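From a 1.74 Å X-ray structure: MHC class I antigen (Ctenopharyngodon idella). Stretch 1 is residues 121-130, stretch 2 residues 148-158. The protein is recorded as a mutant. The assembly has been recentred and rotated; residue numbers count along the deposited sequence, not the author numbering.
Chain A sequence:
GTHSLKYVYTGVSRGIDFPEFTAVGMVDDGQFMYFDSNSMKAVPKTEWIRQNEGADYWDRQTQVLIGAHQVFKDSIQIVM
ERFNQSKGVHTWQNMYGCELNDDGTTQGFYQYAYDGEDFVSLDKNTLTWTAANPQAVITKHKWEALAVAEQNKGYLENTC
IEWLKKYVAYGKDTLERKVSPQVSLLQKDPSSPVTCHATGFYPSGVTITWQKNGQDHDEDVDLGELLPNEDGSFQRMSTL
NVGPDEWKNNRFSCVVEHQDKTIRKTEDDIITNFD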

# COMPACT_ATOMS: atom_id res chain seq x y z
N SER A 121 11.23 -10.75 16.01
CA SER A 121 11.49 -10.99 14.59
C SER A 121 12.22 -12.32 14.45
O SER A 121 13.13 -12.62 15.23
CB SER A 121 12.35 -9.87 13.99
OG SER A 121 11.83 -8.60 14.29
N LEU A 122 11.83 -13.10 13.44
CA LEU A 122 12.48 -14.37 13.20
C LEU A 122 13.83 -14.19 12.52
O LEU A 122 13.94 -13.51 11.50
CB LEU A 122 11.59 -15.29 12.35
CG LEU A 122 12.16 -16.64 11.88
CD1 LEU A 122 12.50 -17.54 13.06
CD2 LEU A 122 11.18 -17.34 10.94
N ASP A 123 14.85 -14.81 13.10
CA ASP A 123 16.08 -15.10 12.38
C ASP A 123 16.02 -16.58 12.01
O ASP A 123 16.24 -17.45 12.86
CB ASP A 123 17.30 -14.80 13.25
CG ASP A 123 18.62 -14.98 12.50
OD1 ASP A 123 18.68 -15.79 11.55
OD2 ASP A 123 19.60 -14.31 12.87
N LYS A 124 15.72 -16.87 10.74
CA LYS A 124 15.56 -18.27 10.34
C LYS A 124 16.88 -18.97 9.97
O LYS A 124 16.88 -20.15 9.60
CB LYS A 124 14.46 -18.45 9.27
CG LYS A 124 14.78 -17.97 7.87
CD LYS A 124 13.68 -18.44 6.92
CE LYS A 124 13.92 -18.00 5.48
NZ LYS A 124 15.10 -18.68 4.86
N ASN A 125 17.98 -18.24 10.08
CA ASN A 125 19.32 -18.83 9.97
C ASN A 125 19.75 -19.48 11.28
O ASN A 125 20.30 -20.59 11.28
CB ASN A 125 20.35 -17.78 9.54
CG ASN A 125 20.15 -17.31 8.11
OD1 ASN A 125 19.33 -17.85 7.37
ND2 ASN A 125 20.92 -16.31 7.72
N THR A 126 19.50 -18.79 12.40
CA THR A 126 19.89 -19.28 13.72
C THR A 126 18.73 -19.94 14.47
O THR A 126 18.92 -20.47 15.57
CB THR A 126 20.45 -18.14 14.60
OG1 THR A 126 19.52 -17.06 14.64
CG2 THR A 126 21.79 -17.65 14.06
N LEU A 127 17.55 -19.92 13.86
CA LEU A 127 16.33 -20.47 14.46
C LEU A 127 16.06 -19.86 15.84
O LEU A 127 15.75 -20.56 16.81
CB LEU A 127 16.38 -22.00 14.52
CG LEU A 127 16.26 -22.72 13.17
CD1 LEU A 127 16.71 -24.17 13.28
CD2 LEU A 127 14.83 -22.63 12.66
N THR A 128 16.21 -18.53 15.91
CA THR A 128 15.98 -17.79 17.14
C THR A 128 15.09 -16.58 16.85
O THR A 128 14.91 -16.19 15.70
CB THR A 128 17.30 -17.30 17.77
OG1 THR A 128 18.04 -16.52 16.82
CG2 THR A 128 18.15 -18.48 18.25
N TRP A 129 14.53 -16.02 17.92
CA TRP A 129 13.70 -14.83 17.83
C TRP A 129 14.42 -13.63 18.43
O TRP A 129 14.83 -13.67 19.60
CB TRP A 129 12.36 -15.05 18.52
CG TRP A 129 11.51 -16.03 17.79
CD1 TRP A 129 11.46 -17.39 17.97
CD2 TRP A 129 10.59 -15.73 16.73
NE1 TRP A 129 10.56 -17.95 17.09
CE2 TRP A 129 10.02 -16.96 16.32
CE3 TRP A 129 10.19 -14.55 16.10
CZ2 TRP A 129 9.06 -17.04 15.30
CZ3 TRP A 129 9.24 -14.62 15.08
CH2 TRP A 129 8.69 -15.86 14.69
N THR A 130 14.58 -12.59 17.64
CA THR A 130 15.17 -11.34 18.12
C THR A 130 14.11 -10.55 18.87
O THR A 130 13.07 -10.20 18.30
CB THR A 130 15.76 -10.52 16.96
OG1 THR A 130 16.71 -11.32 16.25
CG2 THR A 130 16.45 -9.25 17.48
N VAL A 148 8.96 -22.72 17.77
CA VAL A 148 8.17 -21.85 16.89
C VAL A 148 8.97 -21.41 15.66
O VAL A 148 8.42 -21.38 14.56
CB VAL A 148 7.62 -20.62 17.65
CG1 VAL A 148 6.90 -19.67 16.70
CG2 VAL A 148 6.66 -21.07 18.75
N ALA A 149 10.25 -21.08 15.85
CA ALA A 149 11.13 -20.69 14.74
C ALA A 149 11.23 -21.79 13.69
O ALA A 149 11.17 -21.53 12.48
CB ALA A 149 12.51 -20.33 15.26
N GLU A 150 11.39 -23.02 14.16
CA GLU A 150 11.46 -24.17 13.26
C GLU A 150 10.19 -24.32 12.42
O GLU A 150 10.27 -24.53 11.20
CB GLU A 150 11.75 -25.45 14.04
CG GLU A 150 13.19 -25.60 14.52
CD GLU A 150 13.49 -24.86 15.82
OE1 GLU A 150 12.65 -24.05 16.28
OE2 GLU A 150 14.58 -25.09 16.39
N GLN A 151 9.02 -24.19 13.07
CA GLN A 151 7.74 -24.33 12.38
C GLN A 151 7.60 -23.24 11.32
O GLN A 151 7.25 -23.52 10.17
CB GLN A 151 6.56 -24.26 13.36
CG GLN A 151 5.23 -24.77 12.80
CD GLN A 151 4.52 -23.80 11.87
OE1 GLN A 151 3.85 -24.22 10.91
NE2 GLN A 151 4.66 -22.50 12.13
N ASN A 152 7.89 -22.01 11.74
CA ASN A 152 7.79 -20.84 10.88
C ASN A 152 8.74 -20.93 9.68
O ASN A 152 8.32 -20.65 8.56
CB ASN A 152 8.08 -19.57 11.69
CG ASN A 152 6.93 -19.16 12.60
OD1 ASN A 152 6.99 -18.09 13.19
ND2 ASN A 152 5.89 -19.98 12.70
N LYS A 153 9.99 -21.31 9.92
CA LYS A 153 10.95 -21.57 8.84
C LYS A 153 10.45 -22.65 7.88
O LYS A 153 10.55 -22.48 6.65
CB LYS A 153 12.32 -21.95 9.42
CG LYS A 153 13.38 -22.33 8.40
CD LYS A 153 14.60 -22.92 9.08
CE LYS A 153 15.62 -23.47 8.09
NZ LYS A 153 16.37 -22.38 7.40
N GLY A 154 9.91 -23.74 8.42
CA GLY A 154 9.31 -24.79 7.59
C GLY A 154 8.22 -24.25 6.69
O GLY A 154 8.19 -24.53 5.48
N TYR A 155 7.31 -23.47 7.27
CA TYR A 155 6.26 -22.81 6.50
C TYR A 155 6.81 -21.89 5.41
O TYR A 155 6.38 -21.96 4.25
CB TYR A 155 5.30 -22.02 7.41
CG TYR A 155 4.37 -21.14 6.61
CD1 TYR A 155 3.21 -21.66 6.04
CD2 TYR A 155 4.69 -19.80 6.37
CE1 TYR A 155 2.37 -20.86 5.27
CE2 TYR A 155 3.86 -18.99 5.61
CZ TYR A 155 2.71 -19.53 5.06
OH TYR A 155 1.89 -18.73 4.31
N LEU A 156 7.75 -21.02 5.78
CA LEU A 156 8.27 -20.02 4.84
C LEU A 156 8.99 -20.64 3.64
O LEU A 156 8.81 -20.19 2.50
CB LEU A 156 9.21 -19.04 5.55
CG LEU A 156 8.59 -18.05 6.54
CD1 LEU A 156 9.69 -17.28 7.25
CD2 LEU A 156 7.62 -17.10 5.86
N GLU A 157 9.79 -21.65 3.90
CA GLU A 157 10.64 -22.24 2.87
C GLU A 157 9.93 -23.31 2.04
O GLU A 157 10.38 -23.64 0.95
CB GLU A 157 11.92 -22.81 3.49
CG GLU A 157 12.78 -21.74 4.15
CD GLU A 157 14.06 -22.27 4.76
OE1 GLU A 157 14.26 -23.50 4.78
OE2 GLU A 157 14.87 -21.45 5.23
N ASN A 158 8.83 -23.84 2.56
CA ASN A 158 8.14 -24.93 1.87
C ASN A 158 6.71 -24.55 1.51
O ASN A 158 6.43 -24.18 0.37
CB ASN A 158 8.20 -26.21 2.70
CG ASN A 158 9.62 -26.63 3.02
OD1 ASN A 158 10.13 -26.38 4.12
ND2 ASN A 158 10.29 -27.25 2.05
O HOH W 1 13.76 -22.21 18.12
O HOH W 2 11.43 -20.72 18.25

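The first stretch is a β-hairpin, two short strands joined by a turn, and the helix of the second stretch lies across it, its axis at 79° to strand 121-123 and 96° to strand 128-130. Together they bury 551 Å² of surface, counted on both sides. The hairpin is closed by paired backbone bonds, Ser121 with Thr130 and Asp123 with Thr128, and the alternation of its strands decides who meets the helix: Leu122 and Trp129 point their CA-to-CB bonds toward it, while Asp123 and Thr128 point theirs away.

Ser121 touches nothing on the helix. Leu122, with chi1 t and chi2 p, spreads its two methyls over successive turns: Leu122 CD1 lies 3.6 Å from Ala149 CB, whereas Leu122 CD2 reaches Asn152 CB at 3.9 Å and Leu156 CD1 at 4.0 Å. A branched apolar side chain suits a place where several helix residues must be covered at once.

Asp123 works on the turn instead. Its OD1 accepts the backbone NH of Asn125 (N to Asp123 OD1, 2.9 Å) and that of Thr126 (N to Asp123 OD1, 3.2 Å), tying down the loop that presents the next contact residues.

Lys124 is both spacer and charge. Its CA comes within 5.9 Å of the CA of Lys153, and its aliphatic chain passes Leu156, with Lys124 CD 4.2 Å from Leu156 CD1, before Lys124 NZ forms a salt bridge with Glu157 OE2 at 2.8 Å. That same oxygen takes a second salt bridge from the helix itself, Lys153 NZ to Glu157 OE2 at 2.8 Å, and Lys153 NZ also donates to the backbone Lys124 O at 3.2 Å. One carboxylate thus gathers two lysines, and the carbonyl gives one of them a further acceptor.

Asn125 and Thr126 make no contact with the helix. Thr126 OG1 and Thr128 OG1 share a hydrogen bond of 2.7 Å across the bend.

At Leu127 the backbone is left-handed (phi/psi 55/45), and its side chain is directed toward the helix. Leu127 CD2 packs 3.6 Å from Lys153 CD and 3.9 Å from Glu150 CG, using the carbon portions of charged residues as an apolar surface. The small Ala149 allows close backbone approach here: the two CA atoms are 5.2 Å apart, and Ala149 CB sits 3.6 Å from Leu127 O. Water 1 lies between the turn and the helix, 2.9 Å from Leu127 O and 2.8 Å from Glu150 OE1, within hydrogen-bonding reach of both.

Trp129 is buried, and its large ring spans the start of the helix. Trp129 CZ2 is 3.7 Å from Val148 CG1, and Asn152 OD1 approaches the ring edge at 3.1 Å from Trp129 CZ2. Trp129 NE1 and Ala149 N, 3.4 Å apart, are both donors and cannot bond to each other. Water 2 resolves this by accepting from both, at 2.7 Å from Ala149 N and, weakly, at 3.1 Å from Trp129 NE1. Thr130 lies out of reach.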